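Local coordinates for hypothetical protein (Vibrio cholerae, PDB 2V1L) that is of unknown function but is encoded on a pathogenicity island and shares structural homology with human p32, at residues S49-A52 and E53-G56; L90-C93 and L94-D97; V114-R117 and D118-E121. All blocks are in the same frame, centred on the assembly; numbering follows the deposited sequence.

Interaction 1: residues S49-A52 and E53-G56; sequences SYSA and EDGG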
ATOM      1  N   SER A  49      -1.544  13.693 -12.079  1.00 38.79           N
ATOM      2  CA  SER A  49      -1.511  15.133 -11.780  1.00 38.29           C
ATOM      3  C   SER A  49      -0.722  15.537 -10.511  1.00 38.15           C
ATOM      4  O   SER A  49      -0.443  16.726 -10.312  1.00 37.58           O
ATOM      5  CB  SER A  49      -2.947  15.707 -11.716  1.00 39.06           C
ATOM      6  OG  SER A  49      -3.658  15.231 -10.574  1.00 37.71           O
ATOM      7  N   TYR A  50      -0.366  14.556  -9.671  1.00 38.40           N
ATOM      8  CA  TYR A  50       0.247  14.824  -8.360  1.00 38.48           C
ATOM      9  C   TYR A  50       1.554  15.577  -8.499  1.00 39.59           C
ATOM     10  O   TYR A  50       2.471  15.098  -9.151  1.00 39.79           O
ATOM     11  CB  TYR A  50       0.463  13.522  -7.554  1.00 37.36           C
ATOM     12  CG  TYR A  50       1.151  13.730  -6.216  1.00 35.35           C
ATOM     13  CD1 TYR A  50       0.591  14.549  -5.241  1.00 34.22           C
ATOM     14  CD2 TYR A  50       2.366  13.110  -5.933  1.00 35.00           C
ATOM     15  CE1 TYR A  50       1.224  14.748  -4.020  1.00 34.52           C
ATOM     16  CE2 TYR A  50       3.012  13.302  -4.704  1.00 32.77           C
ATOM     17  CZ  TYR A  50       2.438  14.120  -3.765  1.00 34.67           C
ATOM     18  OH  TYR A  50       3.073  14.315  -2.562  1.00 34.53           O
ATOM     19  N   SER A  51       1.633  16.752  -7.891  1.00 41.02           N
ATOM     20  CA  SER A  51       2.850  17.551  -7.958  1.00 43.09           C
ATOM     21  C   SER A  51       3.227  18.062  -6.575  1.00 44.48           C
ATOM     22  O   SER A  51       2.424  17.995  -5.638  1.00 44.95           O
ATOM     23  CB  SER A  51       2.687  18.721  -8.945  1.00 43.15           C
ATOM     24  OG  SER A  51       2.209  19.890  -8.280  1.00 43.92           O
ATOM     25  N   ALA A  52       4.445  18.580  -6.457  1.00 46.63           N
ATOM     26  CA  ALA A  52       4.999  19.023  -5.175  1.00 48.60           C
ATOM     27  C   ALA A  52       4.255  20.195  -4.524  1.00 50.00           C
ATOM     28  O   ALA A  52       4.160  20.263  -3.295  1.00 50.78           O
ATOM     29  CB  ALA A  52       6.493  19.337  -5.322  1.00 48.94           C
ATOM     30  N   GLU A  53       3.727  21.120  -5.319  1.00 51.07           N
ATOM     31  CA  GLU A  53       2.915  22.204  -4.733  1.00 52.36           C
ATOM     32  C   GLU A  53       1.593  22.497  -5.461  1.00 51.57           C
ATOM     33  O   GLU A  53       1.123  23.635  -5.464  1.00 51.92           O
ATOM     34  CB  GLU A  53       3.739  23.488  -4.497  1.00 52.78           C
ATOM     35  CG  GLU A  53       4.477  23.506  -3.139  1.00 53.58           C
ATOM     36  CD  GLU A  53       5.278  24.773  -2.924  1.00 54.49           C
ATOM     37  OE1 GLU A  53       4.700  25.750  -2.386  1.00 57.02           O
ATOM     38  OE2 GLU A  53       6.491  24.788  -3.277  1.00 56.58           O
ATOM     39  N   ASP A  54       1.026  21.456  -6.073  1.00 50.60           N
ATOM     40  CA  ASP A  54      -0.383  21.443  -6.489  1.00 49.61           C
ATOM     41  C   ASP A  54      -1.174  20.435  -5.649  1.00 47.97           C
ATOM     42  O   ASP A  54      -2.406  20.494  -5.583  1.00 48.96           O
ATOM     43  CB  ASP A  54      -0.531  21.091  -7.984  1.00 49.70           C
ATOM     44  CG  ASP A  54       0.047  22.157  -8.900  1.00 50.78           C
ATOM     45  OD1 ASP A  54      -0.151  23.355  -8.602  1.00 50.83           O
ATOM     46  OD2 ASP A  54       0.693  21.794  -9.921  1.00 52.22           O
ATOM     47  N   GLY A  55      -0.475  19.508  -5.004  1.00 45.48           N
ATOM     48  CA  GLY A  55      -1.158  18.403  -4.351  1.00 42.13           C
ATOM     49  C   GLY A  55      -1.623  17.396  -5.386  1.00 39.78           C
ATOM     50  O   GLY A  55      -1.044  17.291  -6.470  1.00 39.34           O
ATOM     51  N   GLY A  56      -2.695  16.679  -5.064  1.00 37.55           N
ATOM     52  CA  GLY A  56      -3.043  15.455  -5.765  1.00 34.33           C
ATOM     53  C   GLY A  56      -2.876  14.293  -4.802  1.00 32.52           C
ATOM     54  O   GLY A  56      -2.617  14.486  -3.611  1.00 32.05           O
TER
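Tyr50 and Ser51 meet Asp54, Gly55 and Gly56 across a tight turn, closed by a single antiparallel bridge in the loop between strands 41-46 and 60-66. Ser51 and Gly55 are its hydrogen-bonded pair: Ser51 N gives a fairly straight bond to Gly55 O (3.1 Å), whereas the return bond from Gly55 N to Ser51 O is weak. The Tyr50 ring lies against the returning chain. With CG anti to the backbone N (chi1 177°), CB carries the ring alongside the two glycines. Tyr50 CG lies 4.2 Å from Gly55 O. Tyr50 CD1 is nearer to that oxygen, 3.4 Å from Gly55 O, and close to Gly56 C as well. Tyr50 CE1 reaches Gly56 O at 3.9 Å, while Gly56 N sits in plane at the ring edge. At the tip, OH is hydrogen-bonded to Tyr82 N, which ties the turn to strand 72-82; the ring also meets those of Tyr82 and His58. At the phi of Gly56, 113°, a side chain would be pressed against the preceding carbonyl oxygen, and having none lets it pass close to Tyr50 CA. Across the turn, Ser51 OG takes a weak bond from Asp54 N (3.0 Å) and gives another weak one to the same residue, from Ser51 OG to Asp54 OD2 at 2.9 Å.

Interaction 2: residues L90-C93 and L94-D97; sequences LERC and LDFD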
ATOM      1  N   LEU A  90      10.329  12.504  -4.647  1.00 44.24           N
ATOM      2  CA  LEU A  90       9.447  11.526  -3.999  1.00 42.45           C
ATOM      3  C   LEU A  90      10.202  10.719  -2.948  1.00 41.03           C
ATOM      4  O   LEU A  90      11.211  10.093  -3.246  1.00 41.02           O
ATOM      5  CB  LEU A  90       8.813  10.578  -5.030  1.00 42.86           C
ATOM      6  CG  LEU A  90       7.654  11.120  -5.878  1.00 42.64           C
ATOM      7  CD1 LEU A  90       7.399  10.221  -7.078  1.00 42.99           C
ATOM      8  CD2 LEU A  90       6.384  11.290  -5.067  1.00 40.62           C
ATOM      9  N   GLU A  91       9.717  10.786  -1.715  1.00 39.30           N
ATOM     10  CA  GLU A  91      10.258  10.035  -0.590  1.00 37.60           C
ATOM     11  C   GLU A  91       9.166   9.110  -0.090  1.00 35.36           C
ATOM     12  O   GLU A  91       7.991   9.423  -0.256  1.00 33.62           O
ATOM     13  CB  GLU A  91      10.619  10.994   0.548  1.00 38.04           C
ATOM     14  CG  GLU A  91      11.774  11.941   0.238  1.00 43.50           C
ATOM     15  CD  GLU A  91      12.448  12.492   1.493  1.00 48.23           C
ATOM     16  OE1 GLU A  91      12.326  11.877   2.579  1.00 50.72           O
ATOM     17  OE2 GLU A  91      13.113  13.542   1.393  1.00 51.91           O
ATOM     18  N   ARG A  92       9.552   7.986   0.525  1.00 32.77           N
ATOM     19  CA  ARG A  92       8.604   7.130   1.236  1.00 31.20           C
ATOM     20  C   ARG A  92       7.960   8.013   2.286  1.00 30.12           C
ATOM     21  O   ARG A  92       8.643   8.788   2.950  1.00 30.43           O
ATOM     22  CB  ARG A  92       9.290   5.942   1.931  1.00 30.63           C
ATOM     23  CG  ARG A  92       9.969   4.944   0.977  1.00 30.29           C
ATOM     24  CD  ARG A  92      10.322   3.671   1.745  1.00 31.07           C
ATOM     25  NE  ARG A  92      11.201   2.794   0.982  1.00 34.00           N
ATOM     26  CZ  ARG A  92      11.791   1.708   1.474  1.00 34.64           C
ATOM     27  NH1 ARG A  92      11.621   1.358   2.743  1.00 33.18           N
ATOM     28  NH2 ARG A  92      12.569   0.974   0.692  1.00 36.56           N
ATOM     29  N   CYS A  93       6.650   7.911   2.426  1.00 28.57           N
ATOM     30  CA  CYS A  93       5.902   8.786   3.320  1.00 26.59           C
ATOM     31  C   CYS A  93       5.332   7.961   4.468  1.00 25.56           C
ATOM     32  O   CYS A  93       5.481   8.313   5.639  1.00 24.25           O
ATOM     33  CB  CYS A  93       4.772   9.439   2.530  1.00 27.65           C
ATOM     34  SG  CYS A  93       3.731  10.488   3.526  1.00 29.80           S
ATOM     35  N   LEU A  94       4.670   6.863   4.094  1.00 23.53           N
ATOM     36  CA  LEU A  94       4.236   5.814   4.991  1.00 23.32           C
ATOM     37  C   LEU A  94       4.693   4.522   4.347  1.00 22.41           C
ATOM     38  O   LEU A  94       4.579   4.366   3.131  1.00 22.62           O
ATOM     39  CB  LEU A  94       2.718   5.749   5.056  1.00 23.60           C
ATOM     40  CG  LEU A  94       1.915   6.813   5.813  1.00 26.85           C
ATOM     41  CD1 LEU A  94       1.220   7.720   4.857  1.00 27.47           C
ATOM     42  CD2 LEU A  94       0.847   6.072   6.646  1.00 30.25           C
ATOM     43  N   ASP A  95       5.162   3.600   5.150  1.00 21.11           N
ATOM     44  CA  ASP A  95       5.626   2.304   4.636  1.00 22.05           C
ATOM     45  C   ASP A  95       5.203   1.229   5.633  1.00 21.74           C
ATOM     46  O   ASP A  95       5.406   1.391   6.837  1.00 21.57           O
ATOM     47  CB  ASP A  95       7.152   2.312   4.456  1.00 22.22           C
ATOM     48  CG  ASP A  95       7.674   1.030   3.824  1.00 26.38           C
ATOM     49  OD1 ASP A  95       7.339   0.727   2.652  1.00 29.62           O
ATOM     50  OD2 ASP A  95       8.422   0.323   4.512  1.00 29.75           O
ATOM     51  N   PHE A  96       4.572   0.165   5.150  1.00 20.70           N
ATOM     52  CA  PHE A  96       4.223  -0.961   6.006  1.00 22.31           C
ATOM     53  C   PHE A  96       4.963  -2.143   5.433  1.00 23.44           C
ATOM     54  O   PHE A  96       4.645  -2.583   4.362  1.00 23.68           O
ATOM     55  CB  PHE A  96       2.699  -1.210   6.030  1.00 21.92           C
ATOM     56  CG  PHE A  96       1.905  -0.015   6.498  1.00 22.80           C
ATOM     57  CD1 PHE A  96       1.809   0.281   7.860  1.00 22.17           C
ATOM     58  CD2 PHE A  96       1.294   0.843   5.573  1.00 22.95           C
ATOM     59  CE1 PHE A  96       1.083   1.432   8.299  1.00 21.81           C
ATOM     60  CE2 PHE A  96       0.558   1.973   5.997  1.00 22.40           C
ATOM     61  CZ  PHE A  96       0.478   2.268   7.363  1.00 21.91           C
ATOM     62  N   ASP A  97       5.985  -2.621   6.125  1.00 25.16           N
ATOM     63  CA  ASP A  97       6.850  -3.659   5.555  1.00 27.35           C
ATOM     64  C   ASP A  97       6.554  -4.989   6.255  1.00 27.99           C
ATOM     65  O   ASP A  97       6.953  -5.209   7.395  1.00 27.30           O
ATOM     66  CB  ASP A  97       8.330  -3.251   5.691  1.00 27.80           C
ATOM     67  CG  ASP A  97       9.282  -4.185   4.923  1.00 31.00           C
ATOM     68  OD1 ASP A  97       9.011  -5.402   4.817  1.00 32.42           O
ATOM     69  OD2 ASP A  97      10.312  -3.695   4.424  1.00 33.44           O
TER
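The guanidinium of Arg92 and the carboxylate of Asp95 are turned 36° against each other, and the carboxylate approaches the guanidinium obliquely. Asp95 OD2 stands well out of the guanidinium plane, 3.8 Å from Arg92 NH1, in a long salt bridge that is purely electrostatic, none of the guanidinium hydrogens being aimed at the carboxylate. The other carboxylate oxygen, OD1, is hydrogen-bonded with Thr78 OG1, which helps to fix the rotation of the group. Arg92 gets there on a chain extended from CG to NE, which also rests on Trp110. Asp97 OD2, 5.5 Å from Arg92 NH1, may add to the negative field around the arginine without touching it.

Residues three apart on a regular strand would point to opposite faces. Here Cys93 and Leu94 both face Asp79 on strand 72-82, forming a classic beta bulge, and the extra residue returns Asp95 to the face that carries Arg92. The chain turns a corner at Leu94, just after Cys93, whose psi is -50°. Cys93 and Leu94 consequently project together on the reverse face. The sulfur lies beside the carbonyl carbon, which directs it along the chain toward its neighbour; Cys93 SG and Leu94 CD1 make an apolar contact at 4.0 Å. Further along that face, Phe96 meets Tyr123 of helix 117-135 edge-to-face.

Interaction 3: residues V114-R117 and D118-E121; sequences VGNR and DARE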
ATOM      1  N   VAL A 114       4.024  -5.747  15.217  1.00 43.95           N
ATOM      2  CA  VAL A 114       3.282  -6.804  15.947  1.00 45.37           C
ATOM      3  C   VAL A 114       2.183  -6.372  16.946  1.00 45.98           C
ATOM      4  O   VAL A 114       0.984  -6.362  16.588  1.00 47.57           O
ATOM      5  CB  VAL A 114       4.242  -7.880  16.531  1.00 45.41           C
ATOM      6  CG1 VAL A 114       3.576  -8.703  17.645  1.00 46.93           C
ATOM      7  CG2 VAL A 114       4.698  -8.805  15.419  1.00 45.73           C
ATOM      8  N   GLY A 115       2.566  -6.015  18.171  1.00 45.99           N
ATOM      9  CA  GLY A 115       1.575  -5.665  19.212  1.00 45.28           C
ATOM     10  C   GLY A 115       1.543  -4.163  19.414  1.00 45.10           C
ATOM     11  O   GLY A 115       1.294  -3.671  20.519  1.00 45.14           O
ATOM     12  N   ASN A 116       1.786  -3.441  18.321  1.00 44.32           N
ATOM     13  CA  ASN A 116       2.006  -2.007  18.353  1.00 43.60           C
ATOM     14  C   ASN A 116       0.765  -1.226  17.900  1.00 43.44           C
ATOM     15  O   ASN A 116       0.211  -1.472  16.826  1.00 42.74           O
ATOM     16  CB  ASN A 116       3.255  -1.670  17.520  1.00 43.53           C
ATOM     17  CG  ASN A 116       3.614  -0.208  17.559  1.00 42.56           C
ATOM     18  OD1 ASN A 116       2.744   0.647  17.612  1.00 41.04           O
ATOM     19  ND2 ASN A 116       4.907   0.089  17.495  1.00 41.18           N
ATOM     20  N   ARG A 117       0.365  -0.271  18.736  1.00 43.19           N
ATOM     21  CA  ARG A 117      -0.920   0.411  18.639  1.00 43.30           C
ATOM     22  C   ARG A 117      -0.901   1.639  17.714  1.00 41.70           C
ATOM     23  O   ARG A 117      -1.927   1.975  17.117  1.00 41.55           O
ATOM     24  CB  ARG A 117      -1.388   0.801  20.047  1.00 43.43           C
ATOM     25  CG  ARG A 117      -2.762   1.421  20.141  1.00 44.43           C
ATOM     26  CD  ARG A 117      -3.229   1.511  21.599  1.00 46.42           C
ATOM     27  NE  ARG A 117      -2.270   2.174  22.503  1.00 51.41           N
ATOM     28  CZ  ARG A 117      -1.949   3.471  22.446  1.00 52.26           C
ATOM     29  NH1 ARG A 117      -2.474   4.243  21.507  1.00 52.29           N
ATOM     30  NH2 ARG A 117      -1.089   3.991  23.316  1.00 53.50           N
ATOM     31  N   ASP A 118       0.247   2.317  17.622  1.00 39.91           N
ATOM     32  CA  ASP A 118       0.422   3.379  16.632  1.00 38.22           C
ATOM     33  C   ASP A 118       0.334   2.819  15.213  1.00 36.86           C
ATOM     34  O   ASP A 118      -0.291   3.438  14.339  1.00 36.54           O
ATOM     35  CB  ASP A 118       1.719   4.175  16.865  1.00 38.74           C
ATOM     36  CG  ASP A 118       1.591   5.196  18.010  1.00 40.64           C
ATOM     37  OD1 ASP A 118       0.947   4.853  19.017  1.00 41.44           O
ATOM     38  OD2 ASP A 118       2.111   6.347  17.906  1.00 43.54           O
ATOM     39  N   ALA A 119       0.910   1.629  15.010  1.00 34.49           N
ATOM     40  CA  ALA A 119       0.883   0.933  13.730  1.00 32.85           C
ATOM     41  C   ALA A 119      -0.540   0.641  13.286  1.00 32.23           C
ATOM     42  O   ALA A 119      -0.890   0.853  12.118  1.00 30.89           O
ATOM     43  CB  ALA A 119       1.684  -0.376  13.792  1.00 32.73           C
ATOM     44  N   ARG A 120      -1.345   0.157  14.224  1.00 30.61           N
ATOM     45  CA  ARG A 120      -2.690  -0.317  13.930  1.00 30.89           C
ATOM     46  C   ARG A 120      -3.584   0.842  13.466  1.00 29.87           C
ATOM     47  O   ARG A 120      -4.198   0.748  12.407  1.00 30.36           O
ATOM     48  CB  ARG A 120      -3.279  -1.043  15.152  1.00 31.31           C
ATOM     49  CG  ARG A 120      -4.608  -1.708  14.895  1.00 34.48           C
ATOM     50  CD  ARG A 120      -5.183  -2.313  16.167  1.00 40.57           C
ATOM     51  NE  ARG A 120      -6.300  -3.202  15.846  1.00 41.95           N
ATOM     52  CZ  ARG A 120      -7.576  -2.853  15.905  1.00 42.47           C
ATOM     53  NH1 ARG A 120      -7.916  -1.631  16.296  1.00 44.49           N
ATOM     54  NH2 ARG A 120      -8.513  -3.731  15.579  1.00 43.47           N
ATOM     55  N   GLU A 121      -3.607   1.928  14.239  1.00 28.63           N
ATOM     56  CA  GLU A 121      -4.439   3.102  13.964  1.00 28.23           C
ATOM     57  C   GLU A 121      -3.987   3.815  12.686  1.00 26.55           C
ATOM     58  O   GLU A 121      -4.807   4.194  11.841  1.00 24.98           O
ATOM     59  CB  GLU A 121      -4.407   4.064  15.152  1.00 28.31           C
ATOM     60  CG  GLU A 121      -5.194   5.394  14.938  1.00 33.65           C
ATOM     61  CD  GLU A 121      -6.734   5.237  15.035  1.00 41.20           C
ATOM     62  OE1 GLU A 121      -7.204   4.254  15.669  1.00 42.40           O
ATOM     63  OE2 GLU A 121      -7.468   6.094  14.469  1.00 41.91           O
TER
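Asn116 OD1 is gripped by two backbone N-H groups, those of Asp118 and Ala119, and so caps the N-terminus of helix 117-135. Asn116 is the N-cap residue; the bond from Asp118 N, which closes an Asx turn, is the shorter at 3.0 Å but strongly bent, while the one from Ala119 N to the same OD1 is longer, at 3.3 Å, and nearly straight. Both are weak singly, yet together they occupy amides that the first turn of a helix cannot serve from within. With Asn116 CG anti to its backbone N (chi1 -177°), the side-chain carboxamide reaches these N-H groups, and its ND2 makes a weak bond back to Pro112 O in the preceding chain. The helical pattern then takes over: Arg120 N bonds weakly to Asn116 O at 3.4 Å, and Glu121 N to Arg117 O at 3.3 Å, also weak but almost linear. Around the cap, Arg117 NH1 and Asp118 OD1 are 4.3 Å apart, too far for a salt bridge, though their charges may still attract. On the inner side Ala119 is buried against Phe103 and Leu11, and its CB lies 3.5 Å from Asn116 O.

The three contacts show how local chemistry follows position in the fold. Interactions 1 and 3 are surface contacts, a turn between strands and a helix start, and in each a side-chain oxygen accepts from backbone N-H, one in interaction 1 and two in interaction 3. Interaction 2, partly buried and nearest the centre of the chain, has no hydrogen bond across its segments and relies on charge and apolar packing. Interactions 1 and 2 touch, Tyr50 CE2 lying 3.9 Å from Leu90 CD2, and both bear on strand 72-82. Interactions 2 and 3 do not touch, their nearest atoms about 4 Å apart, but both adjoin strand 102-105. Interactions 1 and 3 remain well separated, their centres about 30 Å apart.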